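Local coordinates for T-lymphoma invasion and metastasis-inducing protein 1 (Homo sapiens, PDB 4K2P) that probably binds phosphoinositides and protein partners such as Par-3 through its joined PH and coiled-coil-extension modules in signalling at cell junctions, at residues Asn18-Lys23 and Leu228-Val233; Lys26-Ala31 and Phe236-Ala241; Val41-Cys46 and Ile113-Ser118; Val88-Asn93 and Ala98-Thr103. The protein carries 5 engineered substitutions. All coordinates share one frame; numbering follows the deposited sequence.

Interaction 1. Residues Asn18-Lys23 and Leu228-Val233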
loop_
_atom_site.group_PDB
_atom_site.type_symbol
_atom_site.label_atom_id
_atom_site.label_comp_id
_atom_site.label_asym_id
_atom_site.label_seq_id
_atom_site.Cartn_x
_atom_site.Cartn_y
_atom_site.Cartn_z
ATOM N N ASN A 18 -5.766 10.116 10.563
ATOM C CA ASN A 18 -4.420 9.558 10.389
ATOM C C ASN A 18 -4.286 8.239 11.143
ATOM O O ASN A 18 -4.777 8.109 12.256
ATOM C CB ASN A 18 -3.353 10.541 10.849
ATOM C CG ASN A 18 -3.337 11.807 10.020
ATOM O OD1 ASN A 18 -3.733 11.805 8.861
ATOM N ND2 ASN A 18 -2.846 12.886 10.603
ATOM N N PHE A 19 -3.620 7.269 10.529
ATOM C CA PHE A 19 -3.608 5.903 11.035
ATOM C C PHE A 19 -2.192 5.408 11.378
ATOM O O PHE A 19 -1.932 4.999 12.511
ATOM C CB PHE A 19 -4.268 4.981 10.010
ATOM C CG PHE A 19 -4.441 3.572 10.487
ATOM C CD1 PHE A 19 -4.972 3.312 11.739
ATOM C CD2 PHE A 19 -4.101 2.505 9.674
ATOM C CE1 PHE A 19 -5.134 2.016 12.183
ATOM C CE2 PHE A 19 -4.266 1.211 10.108
ATOM C CZ PHE A 19 -4.782 0.963 11.364
ATOM N N LEU A 20 -1.298 5.430 10.395
ATOM C CA LEU A 20 0.117 5.118 10.604
ATOM C C LEU A 20 0.943 6.298 10.102
ATOM O O LEU A 20 0.516 7.011 9.196
ATOM C CB LEU A 20 0.517 3.834 9.882
ATOM C CG LEU A 20 -0.282 2.597 10.284
ATOM C CD1 LEU A 20 -0.025 1.438 9.351
ATOM C CD2 LEU A 20 0.050 2.206 11.727
ATOM N N VAL A 21 2.117 6.495 10.697
ATOM C CA VAL A 21 2.974 7.636 10.398
ATOM C C VAL A 21 4.426 7.193 10.262
ATOM O O VAL A 21 4.948 6.471 11.121
ATOM C CB VAL A 21 2.896 8.720 11.493
ATOM C CG1 VAL A 21 3.849 9.863 11.180
ATOM C CG2 VAL A 21 1.489 9.263 11.608
ATOM N N HIS A 22 5.081 7.622 9.185
ATOM C CA HIS A 22 6.481 7.281 8.968
ATOM C C HIS A 22 7.370 8.275 9.712
ATOM O O HIS A 22 7.130 9.479 9.718
ATOM C CB HIS A 22 6.815 7.232 7.465
ATOM C CG HIS A 22 7.031 8.569 6.824
ATOM N ND1 HIS A 22 6.140 9.613 6.943
ATOM C CD2 HIS A 22 8.027 9.017 6.021
ATOM C CE1 HIS A 22 6.586 10.653 6.258
ATOM N NE2 HIS A 22 7.729 10.315 5.688
ATOM N N LYS A 23 8.383 7.719 10.365
ATOM C CA LYS A 23 9.326 8.443 11.204
ATOM C C LYS A 23 10.742 8.128 10.735
ATOM O O LYS A 23 10.948 7.199 9.955
ATOM C CB LYS A 23 9.151 8.052 12.677
ATOM C CG LYS A 23 7.773 8.318 13.249
ATOM C CD LYS A 23 7.511 9.809 13.347
ATOM C CE LYS A 23 6.284 10.108 14.185
ATOM N NZ LYS A 23 6.560 9.966 15.640
ATOM N N LEU A 228 2.764 -2.183 16.360
ATOM C CA LEU A 228 1.814 -1.203 15.848
ATOM C C LEU A 228 0.384 -1.432 16.333
ATOM O O LEU A 228 -0.428 -0.509 16.323
ATOM C CB LEU A 228 1.814 -1.217 14.320
ATOM C CG LEU A 228 3.025 -0.650 13.601
ATOM C CD1 LEU A 228 2.875 -0.905 12.119
ATOM C CD2 LEU A 228 3.168 0.829 13.893
ATOM N N GLY A 229 0.075 -2.656 16.748
ATOM C CA GLY A 229 -1.271 -2.971 17.189
ATOM C C GLY A 229 -2.211 -3.295 16.043
ATOM O O GLY A 229 -3.428 -3.216 16.200
ATOM N N ILE A 230 -1.659 -3.626 14.879
ATOM C CA ILE A 230 -2.485 -3.924 13.714
ATOM C C ILE A 230 -1.774 -4.891 12.757
ATOM O O ILE A 230 -0.641 -4.663 12.365
ATOM C CB ILE A 230 -2.881 -2.605 12.971
ATOM C CG1 ILE A 230 -3.668 -2.888 11.689
ATOM C CG2 ILE A 230 -1.656 -1.739 12.688
ATOM C CD1 ILE A 230 -4.993 -3.568 11.930
ATOM N N PHE A 231 -2.456 -5.984 12.426
ATOM C CA PHE A 231 -2.016 -6.948 11.424
ATOM C C PHE A 231 -2.970 -6.875 10.254
ATOM O O PHE A 231 -4.075 -7.408 10.312
ATOM C CB PHE A 231 -2.002 -8.380 11.969
ATOM C CG PHE A 231 -1.012 -8.611 13.066
ATOM C CD1 PHE A 231 -1.283 -8.204 14.362
ATOM C CD2 PHE A 231 0.186 -9.254 12.804
ATOM C CE1 PHE A 231 -0.369 -8.431 15.379
ATOM C CE2 PHE A 231 1.103 -9.483 13.816
ATOM C CZ PHE A 231 0.830 -9.067 15.100
ATOM N N SER A 232 -2.528 -6.232 9.186
ATOM C CA SER A 232 -3.360 -6.041 8.013
ATOM C C SER A 232 -2.472 -5.771 6.814
ATOM O O SER A 232 -1.281 -5.514 6.957
ATOM C CB SER A 232 -4.316 -4.874 8.221
ATOM O OG SER A 232 -3.573 -3.664 8.231
ATOM N N VAL A 233 -3.054 -5.842 5.628
ATOM C CA VAL A 233 -2.347 -5.478 4.414
ATOM C C VAL A 233 -1.812 -4.059 4.539
ATOM O O VAL A 233 -0.723 -3.777 4.077
ATOM C CB VAL A 233 -3.258 -5.598 3.181
ATOM C CG1 VAL A 233 -2.578 -5.027 1.935
ATOM C CG2 VAL A 233 -3.616 -7.057 2.955
#

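Interaction 2. Residues Lys26-Ala31 and Phe236-Ala241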
loop_
_atom_site.group_PDB
_atom_site.type_symbol
_atom_site.label_atom_id
_atom_site.label_comp_id
_atom_site.label_asym_id
_atom_site.label_seq_id
_atom_site.Cartn_x
_atom_site.Cartn_y
_atom_site.Cartn_z
ATOM N N LYS A 26 13.531 4.764 9.169
ATOM C CA LYS A 26 12.721 3.732 8.519
ATOM C C LYS A 26 11.672 3.120 9.448
ATOM O O LYS A 26 11.280 1.969 9.260
ATOM C CB LYS A 26 13.617 2.621 7.955
ATOM C CG LYS A 26 14.754 3.113 7.071
ATOM C CD LYS A 26 15.669 1.965 6.662
ATOM C CE LYS A 26 16.849 2.449 5.819
ATOM N NZ LYS A 26 16.426 2.973 4.487
ATOM N N LYS A 27 11.197 3.897 10.422
ATOM C CA LYS A 27 10.229 3.399 11.399
ATOM C C LYS A 27 8.802 3.776 11.044
ATOM O O LYS A 27 8.567 4.809 10.458
ATOM C CB LYS A 27 10.527 3.955 12.793
ATOM C CG LYS A 27 11.829 3.507 13.424
ATOM C CD LYS A 27 11.830 3.805 14.926
ATOM C CE LYS A 27 11.629 5.292 15.253
ATOM N NZ LYS A 27 12.829 6.129 14.957
ATOM N N VAL A 28 7.866 2.880 11.316
ATOM C CA VAL A 28 6.451 3.205 11.266
ATOM C C VAL A 28 5.937 3.241 12.700
ATOM O O VAL A 28 6.342 2.413 13.514
ATOM C CB VAL A 28 5.647 2.191 10.442
ATOM C CG1 VAL A 28 4.185 2.581 10.420
ATOM C CG2 VAL A 28 6.187 2.120 9.021
ATOM N N GLU A 29 5.072 4.199 13.012
ATOM C CA GLU A 29 4.426 4.273 14.323
ATOM C C GLU A 29 2.935 4.507 14.149
ATOM O O GLU A 29 2.496 5.042 13.134
ATOM C CB GLU A 29 5.023 5.386 15.179
ATOM C CG GLU A 29 6.431 5.095 15.671
ATOM C CD GLU A 29 6.979 6.220 16.515
ATOM O OE1 GLU A 29 6.234 7.197 16.748
ATOM O OE2 GLU A 29 8.153 6.136 16.935
ATOM N N SER A 30 2.151 4.109 15.140
ATOM C CA SER A 30 0.733 4.421 15.136
ATOM C C SER A 30 0.513 5.904 15.373
ATOM O O SER A 30 1.272 6.544 16.096
ATOM C CB SER A 30 -0.004 3.613 16.202
ATOM O OG SER A 30 -0.262 2.304 15.736
ATOM N N ALA A 31 -0.531 6.444 14.756
ATOM C CA ALA A 31 -0.906 7.833 14.959
ATOM C C ALA A 31 -1.514 7.961 16.347
ATOM O O ALA A 31 -1.985 6.977 16.911
ATOM C CB ALA A 31 -1.885 8.294 13.902
ATOM N N PHE A 236 1.301 -3.930 6.858
ATOM C CA PHE A 236 2.335 -4.693 6.170
ATOM C C PHE A 236 2.952 -3.792 5.112
ATOM O O PHE A 236 4.168 -3.645 5.034
ATOM C CB PHE A 236 1.715 -5.953 5.551
ATOM C CG PHE A 236 2.704 -6.925 4.962
ATOM C CD1 PHE A 236 4.074 -6.751 5.093
ATOM C CD2 PHE A 236 2.244 -8.033 4.275
ATOM C CE1 PHE A 236 4.963 -7.664 4.544
ATOM C CE2 PHE A 236 3.130 -8.951 3.731
ATOM C CZ PHE A 236 4.489 -8.762 3.862
ATOM N N HIS A 237 2.090 -3.151 4.328
ATOM C CA HIS A 237 2.532 -2.257 3.272
ATOM C C HIS A 237 3.302 -1.094 3.856
ATOM O O HIS A 237 4.333 -0.726 3.328
ATOM C CB HIS A 237 1.367 -1.722 2.443
ATOM C CG HIS A 237 1.811 -0.862 1.302
ATOM N ND1 HIS A 237 1.080 0.207 0.832
ATOM C CD2 HIS A 237 2.934 -0.907 0.548
ATOM C CE1 HIS A 237 1.727 0.779 -0.166
ATOM N NE2 HIS A 237 2.857 0.124 -0.355
ATOM N N ALA A 238 2.799 -0.505 4.941
ATOM C CA ALA A 238 3.456 0.657 5.532
ATOM C C ALA A 238 4.881 0.308 5.970
ATOM O O ALA A 238 5.808 1.091 5.778
ATOM C CB ALA A 238 2.654 1.191 6.712
ATOM N N LEU A 239 5.042 -0.870 6.559
ATOM C CA LEU A 239 6.338 -1.312 7.055
ATOM C C LEU A 239 7.311 -1.538 5.901
ATOM O O LEU A 239 8.469 -1.136 5.963
ATOM C CB LEU A 239 6.165 -2.583 7.887
ATOM C CG LEU A 239 5.474 -2.357 9.230
ATOM C CD1 LEU A 239 4.951 -3.662 9.799
ATOM C CD2 LEU A 239 6.432 -1.695 10.209
ATOM N N VAL A 240 6.826 -2.148 4.830
ATOM C CA VAL A 240 7.658 -2.418 3.676
ATOM C C VAL A 240 8.059 -1.128 2.973
ATOM O O VAL A 240 9.212 -0.960 2.594
ATOM C CB VAL A 240 6.945 -3.352 2.677
ATOM C CG1 VAL A 240 7.708 -3.411 1.336
ATOM C CG2 VAL A 240 6.819 -4.739 3.265
ATOM N N ALA A 241 7.105 -0.218 2.804
ATOM C CA ALA A 241 7.346 1.024 2.080
ATOM C C ALA A 241 8.318 1.901 2.846
ATOM O O ALA A 241 9.102 2.639 2.251
ATOM C CB ALA A 241 6.037 1.766 1.828
HETATM O O HOH W 1 9.537 -0.649 8.533
#

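Interaction 3. Residues Val41-Cys46 and Ile113-Ser118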
loop_
_atom_site.group_PDB
_atom_site.type_symbol
_atom_site.label_atom_id
_atom_site.label_comp_id
_atom_site.label_asym_id
_atom_site.label_seq_id
_atom_site.Cartn_x
_atom_site.Cartn_y
_atom_site.Cartn_z
ATOM N N VAL A 41 -12.773 15.772 -0.054
ATOM C CA VAL A 41 -11.554 15.156 -0.557
ATOM C C VAL A 41 -11.649 15.045 -2.061
ATOM O O VAL A 41 -12.620 14.523 -2.579
ATOM C CB VAL A 41 -11.326 13.771 0.074
ATOM C CG1 VAL A 41 -10.060 13.108 -0.493
ATOM C CG2 VAL A 41 -11.226 13.909 1.579
ATOM N N SER A 42 -10.616 15.519 -2.752
ATOM C CA SER A 42 -10.609 15.589 -4.199
ATOM C C SER A 42 -9.329 14.981 -4.767
ATOM O O SER A 42 -8.230 15.426 -4.474
ATOM C CB SER A 42 -10.747 17.041 -4.650
ATOM O OG SER A 42 -10.788 17.138 -6.056
ATOM N N LEU A 43 -9.500 13.968 -5.601
ATOM C CA LEU A 43 -8.402 13.286 -6.260
ATOM C C LEU A 43 -8.118 13.934 -7.600
ATOM O O LEU A 43 -8.903 13.800 -8.531
ATOM C CB LEU A 43 -8.760 11.811 -6.452
ATOM C CG LEU A 43 -7.778 10.935 -7.224
ATOM C CD1 LEU A 43 -6.464 10.821 -6.472
ATOM C CD2 LEU A 43 -8.388 9.561 -7.475
ATOM N N LYS A 44 -6.989 14.625 -7.702
ATOM C CA LYS A 44 -6.543 15.188 -8.973
ATOM C C LYS A 44 -5.133 14.694 -9.234
ATOM O O LYS A 44 -4.250 14.840 -8.391
ATOM C CB LYS A 44 -6.590 16.720 -8.950
ATOM N N GLY A 45 -4.927 14.115 -10.409
ATOM C CA GLY A 45 -3.683 13.436 -10.696
ATOM C C GLY A 45 -3.500 12.352 -9.656
ATOM O O GLY A 45 -4.410 11.565 -9.408
ATOM N N CYS A 46 -2.341 12.347 -9.012
ATOM C CA CYS A 46 -2.027 11.341 -8.018
ATOM C C CYS A 46 -1.900 11.987 -6.643
ATOM O O CYS A 46 -1.052 11.614 -5.832
ATOM C CB CYS A 46 -0.754 10.598 -8.418
ATOM S SG CYS A 46 -1.029 8.829 -8.596
ATOM N N ILE A 113 -12.013 3.237 -4.065
ATOM C CA ILE A 113 -10.902 2.316 -4.255
ATOM C C ILE A 113 -10.549 2.262 -5.737
ATOM O O ILE A 113 -9.381 2.300 -6.109
ATOM C CB ILE A 113 -11.229 0.902 -3.722
ATOM C CG1 ILE A 113 -11.272 0.933 -2.191
ATOM C CG2 ILE A 113 -10.175 -0.106 -4.186
ATOM C CD1 ILE A 113 -11.607 -0.380 -1.540
ATOM N N THR A 114 -11.573 2.224 -6.578
ATOM C CA THR A 114 -11.390 2.137 -8.015
ATOM C C THR A 114 -10.707 3.387 -8.544
ATOM O O THR A 114 -9.784 3.291 -9.343
ATOM C CB THR A 114 -12.728 1.928 -8.723
ATOM O OG1 THR A 114 -13.204 0.613 -8.428
ATOM C CG2 THR A 114 -12.597 2.063 -10.235
ATOM N N ALA A 115 -11.129 4.554 -8.069
ATOM C CA ALA A 115 -10.603 5.818 -8.575
ATOM C C ALA A 115 -9.140 6.005 -8.178
ATOM O O ALA A 115 -8.325 6.450 -8.985
ATOM C CB ALA A 115 -11.435 6.982 -8.072
ATOM N N ILE A 116 -8.799 5.658 -6.941
ATOM C CA ILE A 116 -7.440 5.890 -6.465
ATOM C C ILE A 116 -6.477 4.923 -7.148
ATOM O O ILE A 116 -5.390 5.322 -7.555
ATOM C CB ILE A 116 -7.337 5.762 -4.946
ATOM C CG1 ILE A 116 -8.132 6.887 -4.280
ATOM C CG2 ILE A 116 -5.879 5.849 -4.494
ATOM C CD1 ILE A 116 -8.422 6.665 -2.813
ATOM N N HIS A 117 -6.889 3.669 -7.298
ATOM C CA HIS A 117 -6.056 2.656 -7.932
ATOM C C HIS A 117 -5.876 2.963 -9.411
ATOM O O HIS A 117 -4.824 2.701 -9.980
ATOM C CB HIS A 117 -6.667 1.264 -7.756
ATOM C CG HIS A 117 -6.412 0.672 -6.410
ATOM N ND1 HIS A 117 -7.040 -0.465 -5.959
ATOM C CD2 HIS A 117 -5.592 1.073 -5.414
ATOM C CE1 HIS A 117 -6.622 -0.739 -4.739
ATOM N NE2 HIS A 117 -5.734 0.174 -4.389
ATOM N N SER A 118 -6.905 3.537 -10.025
ATOM C CA SER A 118 -6.836 3.925 -11.429
ATOM C C SER A 118 -5.811 5.022 -11.613
ATOM O O SER A 118 -5.063 5.027 -12.580
ATOM C CB SER A 118 -8.198 4.388 -11.940
ATOM O OG SER A 118 -9.060 3.284 -12.136
#

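Interaction 4. Residues Val88-Asn93 and Ala98-Thr103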
loop_
_atom_site.group_PDB
_atom_site.type_symbol
_atom_site.label_atom_id
_atom_site.label_comp_id
_atom_site.label_asym_id
_atom_site.label_seq_id
_atom_site.Cartn_x
_atom_site.Cartn_y
_atom_site.Cartn_z
ATOM N N VAL A 88 -15.457 1.926 6.049
ATOM C CA VAL A 88 -14.108 2.433 6.227
ATOM C C VAL A 88 -13.184 1.805 5.185
ATOM O O VAL A 88 -13.305 0.622 4.887
ATOM C CB VAL A 88 -13.578 2.136 7.651
ATOM C CG1 VAL A 88 -12.142 2.613 7.816
ATOM C CG2 VAL A 88 -14.470 2.791 8.684
ATOM N N PHE A 89 -12.318 2.609 4.582
ATOM C CA PHE A 89 -11.195 2.083 3.806
ATOM C C PHE A 89 -9.912 2.765 4.244
ATOM O O PHE A 89 -9.952 3.810 4.871
ATOM C CB PHE A 89 -11.419 2.236 2.297
ATOM C CG PHE A 89 -11.695 3.647 1.832
ATOM C CD1 PHE A 89 -12.973 4.174 1.882
ATOM C CD2 PHE A 89 -10.685 4.417 1.275
ATOM C CE1 PHE A 89 -13.228 5.460 1.424
ATOM C CE2 PHE A 89 -10.933 5.688 0.817
ATOM C CZ PHE A 89 -12.207 6.213 0.887
ATOM N N CYS A 90 -8.775 2.147 3.928
ATOM C CA CYS A 90 -7.475 2.579 4.418
ATOM C C CYS A 90 -6.520 2.725 3.242
ATOM O O CYS A 90 -6.362 1.795 2.451
ATOM C CB CYS A 90 -6.916 1.579 5.436
ATOM S SG CYS A 90 -5.274 1.993 6.083
ATOM N N LEU A 91 -5.926 3.905 3.099
ATOM C CA LEU A 91 -4.878 4.124 2.110
ATOM C C LEU A 91 -3.530 4.072 2.792
ATOM O O LEU A 91 -3.320 4.736 3.794
ATOM C CB LEU A 91 -5.061 5.474 1.399
ATOM C CG LEU A 91 -4.085 5.766 0.246
ATOM C CD1 LEU A 91 -4.740 6.600 -0.832
ATOM C CD2 LEU A 91 -2.829 6.473 0.729
ATOM N N SER A 92 -2.618 3.264 2.267
ATOM C CA SER A 92 -1.227 3.298 2.693
ATOM C C SER A 92 -0.392 3.749 1.502
ATOM O O SER A 92 -0.517 3.202 0.418
ATOM C CB SER A 92 -0.768 1.933 3.214
ATOM O OG SER A 92 -1.206 0.879 2.370
ATOM N N ASN A 93 0.457 4.749 1.710
ATOM C CA ASN A 93 1.171 5.373 0.608
ATOM C C ASN A 93 2.545 4.751 0.407
ATOM O O ASN A 93 2.854 3.719 0.987
ATOM C CB ASN A 93 1.280 6.885 0.844
ATOM C CG ASN A 93 2.223 7.241 1.973
ATOM O OD1 ASN A 93 2.727 6.373 2.672
ATOM N ND2 ASN A 93 2.466 8.533 2.152
ATOM N N ALA A 98 -0.269 5.838 6.539
ATOM C CA ALA A 98 -1.573 5.318 6.166
ATOM C C ALA A 98 -2.678 6.162 6.803
ATOM O O ALA A 98 -2.472 6.787 7.842
ATOM C CB ALA A 98 -1.712 3.858 6.562
ATOM N N PHE A 99 -3.842 6.157 6.166
ATOM C CA PHE A 99 -4.945 7.046 6.500
ATOM C C PHE A 99 -6.232 6.256 6.427
ATOM O O PHE A 99 -6.395 5.427 5.548
ATOM C CB PHE A 99 -5.009 8.234 5.525
ATOM C CG PHE A 99 -3.697 8.934 5.338
ATOM C CD1 PHE A 99 -2.783 8.474 4.400
ATOM C CD2 PHE A 99 -3.376 10.057 6.087
ATOM C CE1 PHE A 99 -1.562 9.114 4.223
ATOM C CE2 PHE A 99 -2.155 10.698 5.910
ATOM C CZ PHE A 99 -1.248 10.219 4.979
ATOM N N LEU A 100 -7.128 6.483 7.377
ATOM C CA LEU A 100 -8.468 5.923 7.314
ATOM C C LEU A 100 -9.476 6.931 6.759
ATOM O O LEU A 100 -9.405 8.117 7.045
ATOM C CB LEU A 100 -8.912 5.461 8.699
ATOM C CG LEU A 100 -8.092 4.322 9.315
ATOM C CD1 LEU A 100 -8.486 4.146 10.756
ATOM C CD2 LEU A 100 -8.290 3.020 8.549
ATOM N N PHE A 101 -10.432 6.410 6.004
ATOM C CA PHE A 101 -11.497 7.186 5.395
ATOM C C PHE A 101 -12.823 6.468 5.629
ATOM O O PHE A 101 -12.874 5.244 5.538
ATOM C CB PHE A 101 -11.278 7.352 3.893
ATOM C CG PHE A 101 -9.985 8.002 3.521
ATOM C CD1 PHE A 101 -9.887 9.383 3.399
ATOM C CD2 PHE A 101 -8.873 7.232 3.243
ATOM C CE1 PHE A 101 -8.695 9.978 3.029
ATOM C CE2 PHE A 101 -7.680 7.823 2.870
ATOM C CZ PHE A 101 -7.589 9.197 2.763
ATOM N N GLN A 102 -13.885 7.216 5.929
ATOM C CA GLN A 102 -15.227 6.648 6.020
ATOM C C GLN A 102 -16.150 7.327 5.010
ATOM O O GLN A 102 -16.239 8.561 4.959
ATOM C CB GLN A 102 -15.808 6.794 7.429
ATOM C CG GLN A 102 -17.172 6.086 7.614
ATOM C CD GLN A 102 -17.896 6.490 8.891
ATOM O OE1 GLN A 102 -17.696 7.585 9.414
ATOM N NE2 GLN A 102 -18.750 5.603 9.392
ATOM N N THR A 103 -16.823 6.506 4.211
ATOM C CA THR A 103 -17.818 6.967 3.257
ATOM C C THR A 103 -19.213 6.426 3.663
ATOM O O THR A 103 -19.413 6.013 4.810
ATOM C CB THR A 103 -17.413 6.542 1.825
ATOM O OG1 THR A 103 -18.294 7.128 0.860
ATOM C CG2 THR A 103 -17.408 5.029 1.685
#

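Interaction 1. Residues Asn18-Lys23 and Leu228-Val233
F19 and I230 make the aromatic-aliphatic part of this contact. CZ of F19 lies 4.0 Å from CG1 of I230, and the isoleucine methylene arrives at the edge of the ring, near its plane, with the two side chains set obliquely. CG anti to the backbone N (chi1 -174°) places the far end of the F19 ring, CZ, against I230. The aliphatic part belongs to L20, whose CD2 meets CD2 of L228 at 4.0 Å, the two leucines crossing at about a right angle. The same CD2 is 4.4 Å from CG2 of I230, so this one methyl meets both residues. No hydrogen bond joins the two segments. Strand 10-23 of the PH domain here meets the end of helix 219-228 and the turn that leads into helix 233-241 of the CC-Ex region. A Schellman motif ends the first helix, with G229 at positive phi as its C-prime residue, and S232 N-caps the second. Opposite A98 the strand carries a classic beta bulge, in which F19 and L20 both pair with that one residue. Apolar cover continues beyond the segments: L20 also packs on V28 and A238, and L228 on V28 and L239.

Interaction 2. Residues Lys26-Ala31 and Phe236-Ala241
V28, on the short strand 27-30, points its side chain at helix 233-241 and meets A238 and L239 there. CB comes first, 4.0 Å from CD2 of L239, which lies against the valine at its branch point. CG1, set opposite the valine's own N by a chi1 of -180°, extends to the methyl of A238, with CG1 of V28 and CB of A238 4.2 Å apart. The other branch, CG2, goes closer to the helix backbone: it rests 3.4 Å from the carbonyl O of A238 and 4.0 Å from CA of L239. CD2 of L239 touches this branch too. Beside the apolar patch one water ties the two backbones together. It donates to the carbonyl O of L239 at 2.8 Å. A longer bond of 3.2 Å runs from the same water to the carbonyl O of K26. L20 and L228 close round V28, whose strand thereby becomes part of the seam between the PH sheet and helix 233-241. With no direct hydrogen bond between the segments, the join depends on the shape of one branched side chain against two helix residues, and its polar link runs through a solvent molecule.

Interaction 3. Residues Val41-Cys46 and Ile113-Ser118
L43 packs against A115 and I116 in a strand-to-helix contact made by apolar side chains inside the PH domain, where strand 37-44 lies beside the C-terminal helix 106-128. A PH domain is a curved beta sandwich with one open end plugged by such a helix, and L43 is one of the sheet residues that meet the plug. A single methyl does the touching. A chi1 of 175° swings CG of L43 to the far side from its own N, and chi2 of 65° makes CD2 the leading methyl. There CD2 lies against the helix backbone, 3.5 Å from the carbonyl O of A115 and 3.9 Å from CA of I116. Two side chains also touch it: CB of A115 is 4.0 Å from this CD2, and CG1 of I116 is 4.2 Å from it. The small methyl of A115 lets the leucine come down onto the helix surface. All three residues are buried, and no hydrogen bond crosses between the segments. Along the helix, S118 folds back so that its OG donates to the carbonyl O of T114 at 2.9 Å. That oxygen also takes the helical N-H of S118, the two donors approaching from opposite faces of the carbonyl plane. Around this core, L43 also touches L48 of strand 47-51 and A119 one turn along the helix, while A115 meets K10 of strand 10-23. H117, pointing away from strand 37-44, hydrogen-bonds to S201 of helix 168-203 and to the backbone N of V76 on strand 75-78, which pairs with strand 88-92.

Interaction 4. Residues Val88-Asn93 and Ala98-Thr103
The rings of F89 and F101, on neighbouring strands, lie with planes 19° apart, slid so far that they barely overlap. What lies over the F89 ring is CB of F101, a CH-pi contact 3.6 Å from the ring centroid and displaced toward the rim. The F89 side chain gets there because CG sits between the backbone N and the carbonyl carbon (chi1 56°), folding the ring over the partner strand. CG2 of T103 adds a methyl at the ring edge. The F101 ring in turn receives CB of L91 at its edge, 3.8 Å from CE2, while L91 and F99 run side by side in the same direction. These strands form an antiparallel beta hairpin of the PH sheet, with F89-F101 and L91-F99 as hydrogen-bonded pairs; N of F99 reaches O of L91 at 2.8 Å. An alanine in place of F89 is likely to leave CB of F101 without its aromatic cover and to open a gap beside W112, whose ring meets that of F89. On the other face CD2 of L100 touches both CB of C90, at 3.7 Å, and CG1 of V88, at 3.9 Å. S92 OG is hydrogen-bonded to ND1 of H237 in helix 233-241.

Overall arrangement
Interactions 1 and 2 adjoin, their centres about 6 Å apart: strands 10-23 and 27-30 are neighbours in one antiparallel sheet, and both contacts join it to the CC-Ex region. Their segments alternate along the chain; interactions 3 and 4 are nested inside both loops, and 4 also inside that of 3. Interaction 4 is centred about 11 Å from interaction 1; its strand 98-102 pairs with 10-23, and S92 bonds to H237 of interaction 2. Interaction 3, centred about 21 Å from interaction 1, touches interaction 4 through I116 and L91. Contacts 3 and 4 thus belong to the PH core, whereas 1 and 2 are consistent with that domain and the CC-Ex region being firmly joined.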